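Local coordinates for Ice-binding protein 1 (Shewanella frigidimarina, PDB 6BG8) that adsorbs its bacterium onto ice and inhibits the growth of ice crystals, this chain being the ice-binding domain of the longer adhesin, at residues A[31-45]-A[57-70]. Residues are numbered along the deposited sequence; the frame is centred on the assembly and turned at random.
Sequences VDGDLGILDQARSYY and FDELTNGLSYAGDD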
loop_
_atom_site.group_PDB
_atom_site.type_symbol
_atom_site.label_atom_id
_atom_site.label_comp_id
_atom_site.label_asym_id
_atom_site.label_seq_id
_atom_site.Cartn_x
_atom_site.Cartn_y
_atom_site.Cartn_z
ATOM N N VAL A 31 4.925 -10.135 5.419
ATOM C CA VAL A 31 4.325 -11.452 5.219
ATOM C C VAL A 31 3.393 -11.444 4.008
ATOM O O VAL A 31 2.641 -10.485 3.795
ATOM C CB VAL A 31 3.542 -11.900 6.476
ATOM C CG1 VAL A 31 2.931 -13.269 6.267
ATOM C CG2 VAL A 31 4.437 -11.900 7.705
ATOM N N ASP A 32 3.456 -12.517 3.215
ATOM C CA ASP A 32 2.449 -12.901 2.217
ATOM C C ASP A 32 2.443 -12.010 0.981
ATOM O O ASP A 32 1.479 -12.035 0.208
ATOM C CB ASP A 32 1.035 -12.933 2.820
ATOM C CG ASP A 32 0.827 -14.102 3.777
ATOM O OD1 ASP A 32 1.584 -15.092 3.695
ATOM O OD2 ASP A 32 -0.113 -14.041 4.600
ATOM N N GLY A 33 3.491 -11.220 0.767
ATOM C CA GLY A 33 3.587 -10.422 -0.441
ATOM C C GLY A 33 5.034 -10.239 -0.839
ATOM O O GLY A 33 5.951 -10.455 -0.044
ATOM N N ASP A 34 5.224 -9.812 -2.079
ATOM C CA ASP A 34 6.542 -9.552 -2.645
ATOM C C ASP A 34 6.978 -8.108 -2.393
ATOM O O ASP A 34 6.176 -7.232 -2.066
ATOM C CB ASP A 34 6.530 -9.822 -4.154
ATOM C CG ASP A 34 6.319 -11.283 -4.482
ATOM O OD1 ASP A 34 6.772 -12.140 -3.698
ATOM O OD2 ASP A 34 5.695 -11.578 -5.515
ATOM N N LEU A 35 8.273 -7.868 -2.569
ATOM C CA LEU A 35 8.855 -6.533 -2.530
ATOM C C LEU A 35 9.413 -6.207 -3.907
ATOM O O LEU A 35 10.005 -7.069 -4.567
ATOM C CB LEU A 35 9.974 -6.442 -1.488
ATOM C CG LEU A 35 9.610 -5.964 -0.079
ATOM C CD1 LEU A 35 8.416 -6.721 0.492
ATOM C CD2 LEU A 35 10.815 -6.074 0.863
ATOM N N GLY A 36 9.229 -4.965 -4.342
ATOM C CA GLY A 36 9.788 -4.573 -5.618
ATOM C C GLY A 36 10.260 -3.140 -5.655
ATOM O O GLY A 36 9.627 -2.261 -5.063
ATOM N N ILE A 37 11.385 -2.907 -6.339
ATOM C CA ILE A 37 11.856 -1.578 -6.701
ATOM C C ILE A 37 11.851 -1.505 -8.224
ATOM O O ILE A 37 12.360 -2.413 -8.893
ATOM C CB ILE A 37 13.262 -1.292 -6.134
ATOM C CG1 ILE A 37 13.241 -1.367 -4.598
ATOM C CG2 ILE A 37 13.758 0.055 -6.616
ATOM C CD1 ILE A 37 14.628 -1.276 -3.944
ATOM N N LEU A 38 11.243 -0.451 -8.770
ATOM C CA LEU A 38 10.989 -0.401 -10.206
ATOM C C LEU A 38 12.067 0.322 -11.001
ATOM O O LEU A 38 12.309 -0.042 -12.158
ATOM C CB LEU A 38 9.649 0.292 -10.491
ATOM C CG LEU A 38 8.377 -0.346 -9.922
ATOM C CD1 LEU A 38 7.216 0.627 -10.048
ATOM C CD2 LEU A 38 8.027 -1.661 -10.611
ATOM N N ASP A 39 12.696 1.355 -10.433
ATOM C CA ASP A 39 13.501 2.266 -11.239
ATOM C C ASP A 39 14.898 2.471 -10.675
ATOM O O ASP A 39 15.562 3.443 -11.047
ATOM C CB ASP A 39 12.801 3.621 -11.393
ATOM C CG ASP A 39 11.447 3.499 -12.055
ATOM O OD1 ASP A 39 11.399 3.011 -13.202
ATOM O OD2 ASP A 39 10.444 3.879 -11.423
ATOM N N GLN A 40 15.349 1.583 -9.788
ATOM C CA GLN A 40 16.726 1.575 -9.300
ATOM C C GLN A 40 17.144 0.132 -9.047
ATOM O O GLN A 40 16.314 -0.777 -8.989
ATOM C CB GLN A 40 16.904 2.401 -8.018
ATOM C CG GLN A 40 16.555 3.887 -8.121
ATOM C CD GLN A 40 17.584 4.715 -8.898
ATOM O OE1 GLN A 40 18.584 4.190 -9.383
ATOM N NE2 GLN A 40 17.330 6.017 -9.016
ATOM N N ALA A 41 18.452 -0.071 -8.898
ATOM C CA ALA A 41 19.002 -1.404 -8.672
ATOM C C ALA A 41 18.721 -1.894 -7.245
ATOM O O ALA A 41 18.309 -1.141 -6.364
ATOM C CB ALA A 41 20.507 -1.408 -8.933
ATOM N N ARG A 42 18.960 -3.196 -7.039
ATOM C CA ARG A 42 18.804 -3.852 -5.743
ATOM C C ARG A 42 19.568 -3.147 -4.626
ATOM O O ARG A 42 19.209 -3.288 -3.452
ATOM C CB ARG A 42 19.273 -5.314 -5.863
ATOM C CG ARG A 42 19.412 -6.074 -4.549
ATOM C CD ARG A 42 19.465 -7.575 -4.789
ATOM N NE ARG A 42 18.205 -8.085 -5.309
ATOM C CZ ARG A 42 17.150 -8.399 -4.560
ATOM N NH1 ARG A 42 16.048 -8.857 -5.146
ATOM N NH2 ARG A 42 17.197 -8.266 -3.232
ATOM N N SER A 43 20.617 -2.396 -4.963
ATOM C CA SER A 43 21.355 -1.652 -3.948
ATOM C C SER A 43 20.487 -0.613 -3.245
ATOM O O SER A 43 20.861 -0.121 -2.174
ATOM C CB SER A 43 22.570 -0.981 -4.584
ATOM O OG SER A 43 22.177 -0.088 -5.605
ATOM N N TYR A 44 19.326 -0.284 -3.798
ATOM C CA TYR A 44 18.457 0.691 -3.164
ATOM C C TYR A 44 17.532 0.074 -2.119
ATOM O O TYR A 44 16.762 0.808 -1.496
ATOM C CB TYR A 44 17.650 1.445 -4.236
ATOM C CG TYR A 44 18.415 2.621 -4.812
ATOM C CD1 TYR A 44 19.493 2.428 -5.661
ATOM C CD2 TYR A 44 18.073 3.928 -4.475
ATOM C CE1 TYR A 44 20.197 3.517 -6.184
ATOM C CE2 TYR A 44 18.767 5.010 -4.984
ATOM C CZ TYR A 44 19.832 4.798 -5.839
ATOM O OH TYR A 44 20.527 5.875 -6.338
ATOM N N TYR A 45 17.585 -1.248 -1.915
ATOM C CA TYR A 45 17.050 -1.851 -0.699
ATOM C C TYR A 45 18.002 -1.553 0.451
ATOM O O TYR A 45 19.215 -1.740 0.317
ATOM C CB TYR A 45 16.909 -3.368 -0.856
ATOM C CG TYR A 45 15.746 -3.845 -1.690
ATOM C CD1 TYR A 45 14.435 -3.734 -1.222
ATOM C CD2 TYR A 45 15.951 -4.434 -2.930
ATOM C CE1 TYR A 45 13.358 -4.189 -1.985
ATOM C CE2 TYR A 45 14.878 -4.888 -3.700
ATOM C CZ TYR A 45 13.587 -4.765 -3.218
ATOM O OH TYR A 45 12.522 -5.214 -3.978
ATOM N N PHE A 57 14.508 -12.254 1.802
ATOM C CA PHE A 57 14.963 -11.466 2.933
ATOM C C PHE A 57 14.502 -12.174 4.197
ATOM O O PHE A 57 13.393 -12.715 4.232
ATOM C CB PHE A 57 14.381 -10.047 2.923
ATOM C CG PHE A 57 14.980 -9.121 1.893
ATOM C CD1 PHE A 57 16.318 -9.198 1.532
ATOM C CD2 PHE A 57 14.192 -8.130 1.318
ATOM C CE1 PHE A 57 16.848 -8.316 0.588
ATOM C CE2 PHE A 57 14.712 -7.245 0.384
ATOM C CZ PHE A 57 16.033 -7.335 0.010
ATOM N N ASP A 58 15.338 -12.154 5.243
ATOM C CA ASP A 58 14.938 -12.777 6.503
ATOM C C ASP A 58 13.697 -12.114 7.089
ATOM O O ASP A 58 12.924 -12.759 7.804
ATOM C CB ASP A 58 16.085 -12.716 7.515
ATOM C CG ASP A 58 17.169 -13.726 7.233
ATOM O OD1 ASP A 58 16.986 -14.582 6.349
ATOM O OD2 ASP A 58 18.216 -13.657 7.905
ATOM N N GLU A 59 13.498 -10.828 6.796
ATOM C CA GLU A 59 12.367 -10.041 7.274
ATOM C C GLU A 59 11.074 -10.345 6.538
ATOM O O GLU A 59 10.021 -9.815 6.916
ATOM C CB GLU A 59 12.681 -8.550 7.125
ATOM C CG GLU A 59 13.837 -8.065 8.001
ATOM C CD GLU A 59 15.216 -8.414 7.443
ATOM O OE1 GLU A 59 15.311 -8.736 6.245
ATOM O OE2 GLU A 59 16.206 -8.362 8.211
ATOM N N LEU A 60 11.128 -11.180 5.509
ATOM C CA LEU A 60 10.032 -11.349 4.566
ATOM C C LEU A 60 9.681 -12.825 4.474
ATOM O O LEU A 60 10.531 -13.649 4.131
ATOM C CB LEU A 60 10.424 -10.797 3.190
ATOM C CG LEU A 60 9.466 -11.025 2.026
ATOM C CD1 LEU A 60 8.164 -10.301 2.301
ATOM C CD2 LEU A 60 10.104 -10.517 0.728
ATOM N N THR A 61 8.432 -13.162 4.781
ATOM C CA THR A 61 7.929 -14.529 4.740
ATOM C C THR A 61 6.866 -14.652 3.651
ATOM O O THR A 61 6.026 -13.760 3.514
ATOM C CB THR A 61 7.337 -14.908 6.099
ATOM O OG1 THR A 61 8.344 -14.769 7.109
ATOM C CG2 THR A 61 6.810 -16.338 6.081
ATOM N N ASN A 62 6.899 -15.752 2.893
ATOM C CA ASN A 62 5.949 -16.006 1.807
ATOM C C ASN A 62 5.977 -14.870 0.781
ATOM O O ASN A 62 4.942 -14.350 0.356
ATOM C CB ASN A 62 4.530 -16.234 2.338
ATOM C CG ASN A 62 3.613 -16.832 1.289
ATOM O OD1 ASN A 62 4.086 -17.399 0.307
ATOM N ND2 ASN A 62 2.298 -16.706 1.483
ATOM N N GLY A 63 7.185 -14.482 0.397
ATOM C CA GLY A 63 7.370 -13.452 -0.604
ATOM C C GLY A 63 8.837 -13.355 -0.950
ATOM O O GLY A 63 9.695 -13.873 -0.229
ATOM N N LEU A 64 9.109 -12.698 -2.078
ATOM C CA LEU A 64 10.472 -12.451 -2.525
ATOM C C LEU A 64 10.620 -10.980 -2.887
ATOM O O LEU A 64 9.638 -10.282 -3.155
ATOM C CB LEU A 64 10.845 -13.327 -3.736
ATOM C CG LEU A 64 10.833 -14.840 -3.507
ATOM C CD1 LEU A 64 10.898 -15.575 -4.842
ATOM C CD2 LEU A 64 11.997 -15.235 -2.607
ATOM N N SER A 65 11.865 -10.514 -2.907
ATOM C CA SER A 65 12.181 -9.167 -3.355
ATOM C C SER A 65 12.725 -9.185 -4.779
ATOM O O SER A 65 13.324 -10.166 -5.229
ATOM C CB SER A 65 13.196 -8.503 -2.426
ATOM O OG SER A 65 14.430 -9.202 -2.461
ATOM N N TYR A 66 12.509 -8.077 -5.489
ATOM C CA TYR A 66 12.784 -7.982 -6.914
ATOM C C TYR A 66 13.374 -6.625 -7.247
ATOM O O TYR A 66 12.943 -5.605 -6.700
ATOM C CB TYR A 66 11.503 -8.175 -7.737
ATOM C CG TYR A 66 10.934 -9.559 -7.631
ATOM C CD1 TYR A 66 11.495 -10.618 -8.338
ATOM C CD2 TYR A 66 9.834 -9.815 -6.812
ATOM C CE1 TYR A 66 10.980 -11.900 -8.227
ATOM C CE2 TYR A 66 9.311 -11.088 -6.704
ATOM C CZ TYR A 66 9.880 -12.122 -7.416
ATOM O OH TYR A 66 9.356 -13.390 -7.310
ATOM N N ALA A 67 14.359 -6.626 -8.147
ATOM C CA ALA A 67 14.869 -5.412 -8.766
ATOM C C ALA A 67 15.312 -5.749 -10.182
ATOM O O ALA A 67 15.604 -6.901 -10.501
ATOM C CB ALA A 67 16.024 -4.796 -7.970
ATOM N N GLY A 68 15.334 -4.729 -11.040
ATOM C CA GLY A 68 15.561 -4.972 -12.457
ATOM C C GLY A 68 16.970 -5.403 -12.809
ATOM O O GLY A 68 17.179 -5.972 -13.889
ATOM N N ASP A 69 17.940 -5.137 -11.940
ATOM C CA ASP A 69 19.295 -5.623 -12.175
ATOM C C ASP A 69 19.486 -7.072 -11.735
ATOM O O ASP A 69 20.573 -7.620 -11.948
ATOM C CB ASP A 69 20.315 -4.726 -11.457
ATOM C CG ASP A 69 20.221 -4.835 -9.949
ATOM O OD1 ASP A 69 19.094 -4.680 -9.425
ATOM O OD2 ASP A 69 21.259 -5.087 -9.287
ATOM N N ASP A 70 18.469 -7.700 -11.142
ATOM C CA ASP A 70 18.592 -9.084 -10.682
ATOM C C ASP A 70 18.928 -10.000 -11.849
ATOM O O ASP A 70 18.135 -10.141 -12.788
ATOM C CB ASP A 70 17.293 -9.549 -10.013
ATOM C CG ASP A 70 17.101 -8.972 -8.619
ATOM O OD1 ASP A 70 18.047 -8.377 -8.076
ATOM O OD2 ASP A 70 15.988 -9.113 -8.063
HETATM O O HOH W 1 7.522 -14.091 -5.443
HETATM O O HOH W 2 3.991 -13.417 -2.081
HETATM O O HOH W 3 14.431 -2.087 -10.382
HETATM O O HOH W 4 22.364 -3.617 -7.100
#
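Arg42 meets Asp70 side-on: NE lies 2.8 Å from Asp70 OD1 and NH1 2.9 Å from Asp70 OD2, both on the syn side of the carboxylate. The two groups are nearly coplanar, their planes 19° apart, so this salt bridge fixes the rotation of the guanidinium. Its far end grips a second group, NH1 and NH2 both donating in plane to Ser65 OG, which itself also bonds Gly55 O. The Arg42 chain leaves with CG anti to the backbone N and bends at chi3 (-66°), which brings the guanidinium edge-on to Asp70 and Ser65. Asp70 OD2 also accepts Ala67 N from above its plane, and Asp69 OD1 takes Arg42 N at 2.8 Å.

Tyr45 is sandwiched, with Ile37 CD1 over the centre of one ring face and the edge of Phe57 against the other, in a T-shaped pair with centroids 5.3 Å apart and planes at 77°. Its hydroxyl donates to Tyr66 O (OH to O, 2.8 Å), which Ile37 N reaches from the opposite face of that carbonyl.

Bonds from Leu35 N to Leu64 O and Ile37 N to Tyr66 O pair strands 34-37 and 65-66 in parallel, as neighbouring coils do in the discontinuous beta-solenoid of DUF3494 ice-binding proteins; strand 34-37 lies between 14-18 and 65-66. Leu35, buried on the sheet face it shares with Ser65, sets CD2 at the edge of Phe57 and CD1 4.0 Å from Leu60 CD1.

Asp34 OD1 accepts Leu64 N on its anti side, while Asp34 OD2 is salt-bridged to Arg13. Asn62 ND2 donates to Asp32 OD1 at 2.8 Å, from above a carboxylate nearly perpendicular to the amide.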